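Local coordinates for beta-lactamase/D-alanine Carboxypeptidase (Yersinia pestis, PDB 3RJU), which is probably a serine hydrolase of the beta-lactamase and penicillin-binding protein family, expected to act on beta-lactams or on peptides ending in D-alanine, at residues Leu4-Ile9 and Gln35-Ser40; Val29-Asn34 and Trp239-Leu244; Ile321-Val326 and Gln344-Leu349. All coordinates share one frame; numbering follows the deposited sequence.

Overall arrangement
All three contacts lie at one end of the antiparallel sheet, where strands 35-42, 25-32 and 321-328 run side by side. Interactions 1 and 3 pack helices 6-20 and 336-349 on one face; interaction 2 brings the end of helix 233-241 against the other. Their centres are 10 to 12 Å apart. Backbone pairing joins them: Val30 N lies 2.8 Å from Val37 O, and Ile31 N lies 2.8 Å from Gly322 O. The two helices on the shared face also meet, with Ile9 CG2 3.7 Å from Leu349 CD2. None of the three contacts contains Ser62 or Lys65, the probable SxxK pair of the active site.

Interaction 1: residues Leu4-Ile9 and Gln35-Ser40; sequences LLTSQI and QVVNRS
Thr6 turns CG2 anti to its backbone N and keeps OG1 beside that N (chi1 -49°), which presents both branches to strand 35-40, while Ser7 holds OG anti to its own N (chi1 180°), the position in which it meets Arg39 NH2. The Thr6 hydroxyl lies against the aliphatic part of Gln35, OG1 to CG 3.5 Å, but its polar partners are Ser1 OG and the carbonyl of Asn2 in the N-terminal tail. Its methyl slides past Val37, with CG2 3.9 Å from Val37 CG2. This is the first turn of helix 6-20 lying on strand 35-42, one of the two edge strands of the antiparallel sheet within the chain, a helix-on-sheet layer of the beta-lactamase fold. Further along the strand, Arg39 sends NH2 to Ser7 OG at 3.0 Å; the hydroxyl is at the edge of the guanidinium and in its plane, yet the bond is weak, bent to 124°. The group has firmer holds: NH1 donates to Asn38 O over 2.9 Å from above the carbonyl plane, and NE forms a salt bridge with Asp11 one turn on. Val37 CG1 packs over one guanidinium face toward its rim, 3.4 Å above the plane.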
loop_
_atom_site.group_PDB
_atom_site.type_symbol
_atom_site.label_atom_id
_atom_site.label_comp_id
_atom_site.label_asym_id
_atom_site.label_seq_id
_atom_site.Cartn_x
_atom_site.Cartn_y
_atom_site.Cartn_z
ATOM N N LEU A 4 26.438 -14.551 4.258
ATOM C CA LEU A 4 26.610 -15.965 4.571
ATOM C C LEU A 4 25.394 -16.573 5.275
ATOM O O LEU A 4 25.206 -17.792 5.219
ATOM C CB LEU A 4 27.841 -16.166 5.456
ATOM C CG LEU A 4 29.192 -15.926 4.795
ATOM C CD1 LEU A 4 30.287 -15.899 5.839
ATOM C CD2 LEU A 4 29.472 -17.008 3.743
ATOM N N LEU A 5 24.592 -15.735 5.938
ATOM C CA LEU A 5 23.479 -16.209 6.759
ATOM C C LEU A 5 22.082 -15.779 6.284
ATOM O O LEU A 5 21.081 -16.254 6.812
ATOM C CB LEU A 5 23.652 -15.744 8.210
ATOM C CG LEU A 5 24.946 -16.092 8.947
ATOM C CD1 LEU A 5 24.867 -15.619 10.397
ATOM C CD2 LEU A 5 25.226 -17.588 8.905
ATOM N N THR A 6 21.999 -14.895 5.292
ATOM C CA THR A 6 20.701 -14.332 4.931
ATOM C C THR A 6 19.637 -15.392 4.644
ATOM O O THR A 6 18.539 -15.328 5.173
ATOM C CB THR A 6 20.824 -13.422 3.701
ATOM O OG1 THR A 6 21.913 -12.512 3.901
ATOM C CG2 THR A 6 19.545 -12.638 3.485
ATOM N N SER A 7 19.975 -16.337 3.764
ATOM C CA SER A 7 19.065 -17.404 3.369
ATOM C C SER A 7 18.642 -18.251 4.602
ATOM O O SER A 7 17.458 -18.586 4.791
ATOM C CB SER A 7 19.791 -18.281 2.350
ATOM O OG SER A 7 18.964 -19.332 1.940
ATOM N N GLN A 8 19.612 -18.618 5.431
ATOM C CA GLN A 8 19.314 -19.402 6.627
ATOM C C GLN A 8 18.431 -18.638 7.641
ATOM O O GLN A 8 17.561 -19.233 8.301
ATOM C CB GLN A 8 20.608 -19.922 7.282
ATOM C CG GLN A 8 21.347 -21.025 6.495
ATOM C CD GLN A 8 22.156 -20.499 5.306
ATOM O OE1 GLN A 8 22.277 -19.287 5.107
ATOM N NE2 GLN A 8 22.733 -21.413 4.528
ATOM N N ILE A 9 18.638 -17.328 7.772
ATOM C CA ILE A 9 17.787 -16.542 8.651
ATOM C C ILE A 9 16.356 -16.505 8.101
ATOM O O ILE A 9 15.375 -16.691 8.844
ATOM C CB ILE A 9 18.352 -15.123 8.846
ATOM C CG1 ILE A 9 19.669 -15.176 9.638
ATOM C CG2 ILE A 9 17.314 -14.218 9.550
ATOM C CD1 ILE A 9 20.476 -13.862 9.618
ATOM N N GLN A 35 21.581 -9.334 -1.266
ATOM C CA GLN A 35 20.906 -10.628 -1.230
ATOM C C GLN A 35 19.438 -10.460 -1.548
ATOM O O GLN A 35 18.777 -9.569 -1.012
ATOM C CB GLN A 35 21.026 -11.273 0.155
ATOM C CG GLN A 35 22.436 -11.454 0.644
ATOM C CD GLN A 35 23.331 -12.039 -0.414
ATOM O OE1 GLN A 35 23.116 -13.158 -0.876
ATOM N NE2 GLN A 35 24.332 -11.268 -0.829
ATOM N N VAL A 36 18.932 -11.311 -2.432
ATOM C CA VAL A 36 17.496 -11.431 -2.631
ATOM C C VAL A 36 17.107 -12.878 -2.346
ATOM O O VAL A 36 17.641 -13.806 -2.961
ATOM C CB VAL A 36 17.083 -11.042 -4.062
ATOM C CG1 VAL A 36 15.579 -11.326 -4.285
ATOM C CG2 VAL A 36 17.420 -9.574 -4.330
ATOM N N VAL A 37 16.178 -13.067 -1.414
ATOM C CA VAL A 37 15.734 -14.404 -1.031
ATOM C C VAL A 37 14.233 -14.465 -1.255
ATOM O O VAL A 37 13.478 -13.643 -0.734
ATOM C CB VAL A 37 16.063 -14.736 0.443
ATOM C CG1 VAL A 37 15.604 -16.161 0.795
ATOM C CG2 VAL A 37 17.563 -14.592 0.707
ATOM N N ASN A 38 13.811 -15.415 -2.084
ATOM C CA ASN A 38 12.404 -15.642 -2.372
ATOM C C ASN A 38 11.960 -16.983 -1.819
ATOM O O ASN A 38 12.688 -17.967 -1.951
ATOM C CB ASN A 38 12.160 -15.626 -3.880
ATOM C CG ASN A 38 12.268 -14.246 -4.467
ATOM O OD1 ASN A 38 11.440 -13.384 -4.187
ATOM N ND2 ASN A 38 13.278 -14.028 -5.297
ATOM N N ARG A 39 10.777 -17.023 -1.213
ATOM C CA ARG A 39 10.195 -18.289 -0.771
ATOM C C ARG A 39 8.726 -18.293 -1.173
ATOM O O ARG A 39 8.055 -17.251 -1.141
ATOM C CB ARG A 39 10.321 -18.478 0.752
ATOM C CG ARG A 39 11.751 -18.554 1.275
ATOM C CD ARG A 39 12.480 -19.776 0.741
ATOM N NE ARG A 39 13.799 -19.922 1.354
ATOM C CZ ARG A 39 14.940 -19.673 0.726
ATOM N NH1 ARG A 39 14.918 -19.285 -0.540
ATOM N NH2 ARG A 39 16.100 -19.839 1.356
ATOM N N SER A 40 8.241 -19.460 -1.581
ATOM C CA SER A 40 6.843 -19.639 -1.923
ATOM C C SER A 40 6.337 -20.899 -1.235
ATOM O O SER A 40 7.053 -21.905 -1.164
ATOM C CB SER A 40 6.663 -19.806 -3.436
ATOM O OG SER A 40 7.149 -18.679 -4.133
#

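Interaction 2: residues Val29-Asn34 and Trp239-Leu244; sequences VVIDNN and WMQQFL
Asn33 O accepts from two waters, each 2.8 Å away, and both waters lead on to the amide of Gln241. One accepts from Gln241 NE2 at 2.9 Å, and the other donates to Gln241 OE1, so the two ends of the amide are tied to a single carbonyl. NE2 also donates to Leu244 O at 3.2 Å, with the donor above the carbonyl plane and the acceptor in the plane of the amide. This bond spans the type I turn from Gln241 to Leu244 at the C-terminal end of helix 233-241, and together with the waters it fixes the rotation of the amide.

Next to this bridge Ile31 meets three residues, Met240, Gln241 and Leu244. Its CG2 branch touches Leu244 CD1 and Gln241 OE1, both at 3.6 Å, while the other branch ends at CD1, 3.7 Å from the terminal methyl CE of the selenomethionine Met240. The Met240 chain sets out with CG anti to the backbone N, and chi3 (68°) bends it and places CE against Ile31 and Val29, 4.0 Å from Val29 CG1. No direct hydrogen bond joins the two segments: the side-chain packing is largely apolar, and the two waters carry the polar link.

Strand 25-32 pairs with strand 35-42 on one side and strand 321-328 on the other. The end of helix 233-241 packs on this face of the sheet of the beta-lactamase fold, where Met240 also reaches Phe324, Met313 and Met315, and Trp239 packs against Leu66 and Met67 of helix 64-77.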
loop_
_atom_site.group_PDB
_atom_site.type_symbol
_atom_site.label_atom_id
_atom_site.label_comp_id
_atom_site.label_asym_id
_atom_site.label_seq_id
_atom_site.Cartn_x
_atom_site.Cartn_y
_atom_site.Cartn_z
ATOM N N VAL A 29 9.280 -12.165 -0.218
ATOM C CA VAL A 29 10.391 -11.565 -0.930
ATOM C C VAL A 29 11.213 -10.801 0.083
ATOM O O VAL A 29 10.700 -9.891 0.753
ATOM C CB VAL A 29 9.910 -10.560 -2.008
ATOM C CG1 VAL A 29 11.110 -9.878 -2.687
ATOM C CG2 VAL A 29 9.028 -11.267 -3.038
ATOM N N VAL A 30 12.493 -11.158 0.188
ATOM C CA VAL A 30 13.388 -10.515 1.135
ATOM C C VAL A 30 14.548 -9.891 0.377
ATOM O O VAL A 30 15.221 -10.571 -0.408
ATOM C CB VAL A 30 13.940 -11.537 2.173
ATOM C CG1 VAL A 30 14.897 -10.861 3.157
ATOM C CG2 VAL A 30 12.796 -12.216 2.925
ATOM N N ILE A 31 14.797 -8.605 0.621
ATOM C CA ILE A 31 15.962 -7.937 0.063
ATOM C C ILE A 31 16.828 -7.514 1.224
ATOM O O ILE A 31 16.355 -6.848 2.130
ATOM C CB ILE A 31 15.593 -6.689 -0.765
ATOM C CG1 ILE A 31 14.768 -7.086 -1.987
ATOM C CG2 ILE A 31 16.877 -5.951 -1.204
ATOM C CD1 ILE A 31 14.160 -5.922 -2.777
ATOM N N ASP A 32 18.099 -7.905 1.200
ATOM C CA ASP A 32 19.021 -7.550 2.269
ATOM C C ASP A 32 20.338 -7.195 1.600
ATOM O O ASP A 32 21.130 -8.070 1.256
ATOM C CB ASP A 32 19.171 -8.724 3.237
ATOM C CG ASP A 32 20.046 -8.393 4.440
ATOM O OD1 ASP A 32 20.956 -7.537 4.331
ATOM O OD2 ASP A 32 19.836 -9.021 5.498
ATOM N N ASN A 33 20.561 -5.898 1.398
ATOM C CA ASN A 33 21.721 -5.415 0.645
ATOM C C ASN A 33 21.815 -6.125 -0.708
ATOM O O ASN A 33 20.937 -5.957 -1.554
ATOM C CB ASN A 33 23.005 -5.566 1.463
ATOM C CG ASN A 33 24.175 -4.765 0.886
ATOM O OD1 ASN A 33 23.996 -3.863 0.059
ATOM N ND2 ASN A 33 25.382 -5.095 1.333
ATOM N N ASN A 34 22.856 -6.927 -0.922
ATOM C CA ASN A 34 22.992 -7.598 -2.216
ATOM C C ASN A 34 22.234 -8.916 -2.345
ATOM O O ASN A 34 22.250 -9.539 -3.409
ATOM C CB ASN A 34 24.461 -7.816 -2.555
ATOM C CG ASN A 34 25.204 -6.524 -2.657
ATOM O OD1 ASN A 34 24.831 -5.647 -3.429
ATOM N ND2 ASN A 34 26.241 -6.377 -1.849
ATOM N N TRP A 239 9.968 -3.007 -7.237
ATOM C CA TRP A 239 9.474 -1.771 -6.640
ATOM C C TRP A 239 10.141 -1.517 -5.294
ATOM O O TRP A 239 10.633 -0.415 -5.012
ATOM C CB TRP A 239 7.949 -1.807 -6.471
ATOM C CG TRP A 239 7.392 -0.475 -6.107
ATOM C CD1 TRP A 239 7.127 0.543 -6.961
ATOM C CD2 TRP A 239 7.051 -0.004 -4.796
ATOM N NE1 TRP A 239 6.646 1.634 -6.268
ATOM C CE2 TRP A 239 6.579 1.322 -4.939
ATOM C CE3 TRP A 239 7.084 -0.574 -3.521
ATOM C CZ2 TRP A 239 6.154 2.093 -3.850
ATOM C CZ3 TRP A 239 6.669 0.191 -2.440
ATOM C CH2 TRP A 239 6.203 1.509 -2.616
HETATM N N MSE A 240 10.176 -2.548 -4.461
HETATM C CA MSE A 240 10.721 -2.401 -3.123
HETATM C C MSE A 240 12.224 -2.067 -3.188
HETATM O O MSE A 240 12.736 -1.309 -2.360
HETATM C CB MSE A 240 10.483 -3.689 -2.329
HETATM C CG MSE A 240 10.956 -3.591 -0.902
HETATM SE SE MSE A 240 10.265 -5.011 0.254
HETATM C CE MSE A 240 11.228 -6.512 -0.526
ATOM N N GLN A 241 12.921 -2.626 -4.172
ATOM C CA GLN A 241 14.370 -2.440 -4.305
ATOM C C GLN A 241 14.757 -0.964 -4.413
ATOM O O GLN A 241 15.848 -0.574 -3.995
ATOM C CB GLN A 241 14.904 -3.212 -5.529
ATOM C CG GLN A 241 16.438 -3.109 -5.744
ATOM C CD GLN A 241 17.219 -3.773 -4.639
ATOM O OE1 GLN A 241 17.346 -4.995 -4.613
ATOM N NE2 GLN A 241 17.713 -2.976 -3.692
ATOM N N GLN A 242 13.883 -0.131 -4.978
ATOM C CA GLN A 242 14.258 1.279 -5.169
ATOM C C GLN A 242 14.421 2.051 -3.857
ATOM O O GLN A 242 14.983 3.147 -3.852
ATOM C CB GLN A 242 13.360 2.057 -6.158
ATOM C CG GLN A 242 12.056 1.421 -6.587
ATOM C CD GLN A 242 10.918 2.432 -6.753
ATOM O OE1 GLN A 242 11.014 3.421 -7.498
ATOM N NE2 GLN A 242 9.845 2.190 -6.056
ATOM N N PHE A 243 13.959 1.479 -2.748
ATOM C CA PHE A 243 14.151 2.128 -1.442
ATOM C C PHE A 243 15.437 1.721 -0.729
ATOM O O PHE A 243 15.772 2.276 0.312
ATOM C CB PHE A 243 12.956 1.878 -0.511
ATOM C CG PHE A 243 11.647 2.390 -1.061
ATOM C CD1 PHE A 243 11.224 3.686 -0.795
ATOM C CD2 PHE A 243 10.853 1.583 -1.864
ATOM C CE1 PHE A 243 10.034 4.167 -1.314
ATOM C CE2 PHE A 243 9.657 2.060 -2.386
ATOM C CZ PHE A 243 9.236 3.340 -2.090
ATOM N N LEU A 244 16.160 0.766 -1.304
ATOM C CA LEU A 244 17.249 0.088 -0.599
ATOM C C LEU A 244 18.514 0.169 -1.417
ATOM O O LEU A 244 18.487 -0.069 -2.617
ATOM C CB LEU A 244 16.885 -1.394 -0.404
ATOM C CG LEU A 244 15.555 -1.630 0.302
ATOM C CD1 LEU A 244 15.215 -3.125 0.351
ATOM C CD2 LEU A 244 15.617 -1.044 1.703
HETATM O O HOH W 1 19.280 -3.720 -1.365
HETATM O O HOH W 2 19.670 -6.363 -4.021
#

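Interaction 3: residues Ile321-Val326 and Gln344-Leu349; sequences IGVFVV and QLVAEL
Val323 pushes one methyl, CG2, into the side chains of helix 344-349, where three residues gather around it. Val346 CG2 is the nearest at 3.8 Å, the two valines sliding past each other in opposite directions. Leu349 CD1 follows at 4.2 Å and Leu345 CD2 at 4.3 Å. The valine owes this placement to its first torsion (chi1 178°): CG1 stands anti to the backbone N, and CG2 is left beside that N, facing the helix.

Two residues back along the strand, Ile321 meets the last turn of the helix. Its CD1 lies 4.0 Å from Leu349 CB and only 3.5 Å from Leu349 O, so the methyl rests against the backbone carbonyl as well as the side chain. The other branch, CG2, meets the same leucine further out, 4.1 Å from Leu349 CD1.

Strand 321-326 and helix 344-349 run roughly antiparallel, at 157°, with their axes 9.2 Å apart. Strand 321-328 lies between strands 25-32 and 309-316 in the antiparallel sheet, and helix 336-349, close to the C-terminus, packs on it as one of the helices flanking the sheet in the beta-lactamase fold. Helix 6-20 lies alongside, where Tyr13 touches Leu345. Asp32 of the neighbouring strand touches both Ile321 and Leu349.

All five touching residues are buried and aliphatic, and no hydrogen bond crosses between the segments; the hold therefore rests on shape and the exclusion of water, with the strand's backbone bonds going to its neighbours in the sheet.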
loop_
_atom_site.group_PDB
_atom_site.type_symbol
_atom_site.label_atom_id
_atom_site.label_comp_id
_atom_site.label_asym_id
_atom_site.label_seq_id
_atom_site.Cartn_x
_atom_site.Cartn_y
_atom_site.Cartn_z
ATOM N N ILE A 321 17.351 -3.262 4.156
ATOM C CA ILE A 321 16.601 -4.487 4.374
ATOM C C ILE A 321 15.130 -4.210 4.154
ATOM O O ILE A 321 14.586 -3.236 4.689
ATOM C CB ILE A 321 16.839 -5.024 5.798
ATOM C CG1 ILE A 321 18.253 -5.613 5.882
ATOM C CG2 ILE A 321 15.751 -6.076 6.205
ATOM C CD1 ILE A 321 18.760 -5.836 7.310
ATOM N N GLY A 322 14.488 -5.053 3.351
ATOM C CA GLY A 322 13.058 -4.947 3.140
ATOM C C GLY A 322 12.448 -6.322 2.973
ATOM O O GLY A 322 13.061 -7.195 2.356
ATOM N N VAL A 323 11.243 -6.507 3.506
ATOM C CA VAL A 323 10.503 -7.744 3.352
ATOM C C VAL A 323 9.102 -7.439 2.865
ATOM O O VAL A 323 8.422 -6.573 3.407
ATOM C CB VAL A 323 10.420 -8.508 4.670
ATOM C CG1 VAL A 323 9.599 -9.763 4.465
ATOM C CG2 VAL A 323 11.841 -8.859 5.145
ATOM N N PHE A 324 8.688 -8.137 1.817
ATOM C CA PHE A 324 7.318 -8.070 1.333
ATOM C C PHE A 324 6.715 -9.470 1.413
ATOM O O PHE A 324 7.347 -10.456 0.996
ATOM C CB PHE A 324 7.287 -7.626 -0.130
ATOM C CG PHE A 324 5.922 -7.725 -0.763
ATOM C CD1 PHE A 324 4.899 -6.858 -0.371
ATOM C CD2 PHE A 324 5.656 -8.667 -1.748
ATOM C CE1 PHE A 324 3.633 -6.937 -0.942
ATOM C CE2 PHE A 324 4.394 -8.753 -2.319
ATOM C CZ PHE A 324 3.382 -7.877 -1.920
ATOM N N VAL A 325 5.486 -9.564 1.907
ATOM C CA VAL A 325 4.829 -10.854 1.968
ATOM C C VAL A 325 3.403 -10.727 1.468
ATOM O O VAL A 325 2.747 -9.703 1.658
ATOM C CB VAL A 325 4.845 -11.461 3.415
ATOM C CG1 VAL A 325 4.086 -10.562 4.378
ATOM C CG2 VAL A 325 4.271 -12.864 3.411
ATOM N N VAL A 326 2.940 -11.762 0.782
ATOM C CA VAL A 326 1.562 -11.812 0.337
ATOM C C VAL A 326 1.026 -13.199 0.693
ATOM O O VAL A 326 1.704 -14.228 0.472
ATOM C CB VAL A 326 1.386 -11.524 -1.189
ATOM C CG1 VAL A 326 2.295 -12.413 -2.052
ATOM C CG2 VAL A 326 -0.092 -11.700 -1.576
ATOM N N GLN A 344 9.571 -9.946 13.177
ATOM C CA GLN A 344 10.603 -10.716 13.853
ATOM C C GLN A 344 11.711 -11.158 12.904
ATOM O O GLN A 344 12.882 -11.181 13.285
ATOM C CB GLN A 344 9.985 -11.904 14.579
ATOM C CG GLN A 344 9.126 -11.454 15.731
ATOM C CD GLN A 344 8.336 -12.575 16.349
ATOM O OE1 GLN A 344 8.675 -13.752 16.194
ATOM N NE2 GLN A 344 7.272 -12.222 17.064
ATOM N N LEU A 345 11.342 -11.519 11.676
ATOM C CA LEU A 345 12.339 -11.806 10.648
ATOM C C LEU A 345 13.237 -10.579 10.422
ATOM O O LEU A 345 14.464 -10.687 10.386
ATOM C CB LEU A 345 11.663 -12.220 9.339
ATOM C CG LEU A 345 12.559 -12.344 8.090
ATOM C CD1 LEU A 345 13.729 -13.320 8.293
ATOM C CD2 LEU A 345 11.713 -12.763 6.899
ATOM N N VAL A 346 12.614 -9.413 10.267
ATOM C CA VAL A 346 13.369 -8.181 10.043
ATOM C C VAL A 346 14.323 -7.938 11.227
ATOM O O VAL A 346 15.481 -7.546 11.042
ATOM C CB VAL A 346 12.427 -6.974 9.823
ATOM C CG1 VAL A 346 13.193 -5.664 9.897
ATOM C CG2 VAL A 346 11.728 -7.095 8.470
ATOM N N ALA A 347 13.847 -8.219 12.433
ATOM C CA ALA A 347 14.665 -8.020 13.633
ATOM C C ALA A 347 15.906 -8.922 13.607
ATOM O O ALA A 347 16.997 -8.507 14.019
ATOM C CB ALA A 347 13.850 -8.279 14.898
ATOM N N GLU A 348 15.747 -10.154 13.121
ATOM C CA GLU A 348 16.902 -11.037 13.010
ATOM C C GLU A 348 17.847 -10.569 11.890
ATOM O O GLU A 348 19.069 -10.613 12.040
ATOM C CB GLU A 348 16.469 -12.492 12.802
ATOM C CG GLU A 348 17.650 -13.502 12.839
ATOM C CD GLU A 348 18.373 -13.555 14.188
ATOM O OE1 GLU A 348 17.730 -13.287 15.225
ATOM O OE2 GLU A 348 19.591 -13.878 14.204
ATOM N N LEU A 349 17.278 -10.102 10.776
ATOM C CA LEU A 349 18.092 -9.657 9.656
ATOM C C LEU A 349 18.952 -8.439 9.988
ATOM O O LEU A 349 20.052 -8.302 9.452
ATOM C CB LEU A 349 17.245 -9.404 8.405
ATOM C CG LEU A 349 16.598 -10.614 7.737
ATOM C CD1 LEU A 349 15.553 -10.151 6.728
ATOM C CD2 LEU A 349 17.629 -11.541 7.065
#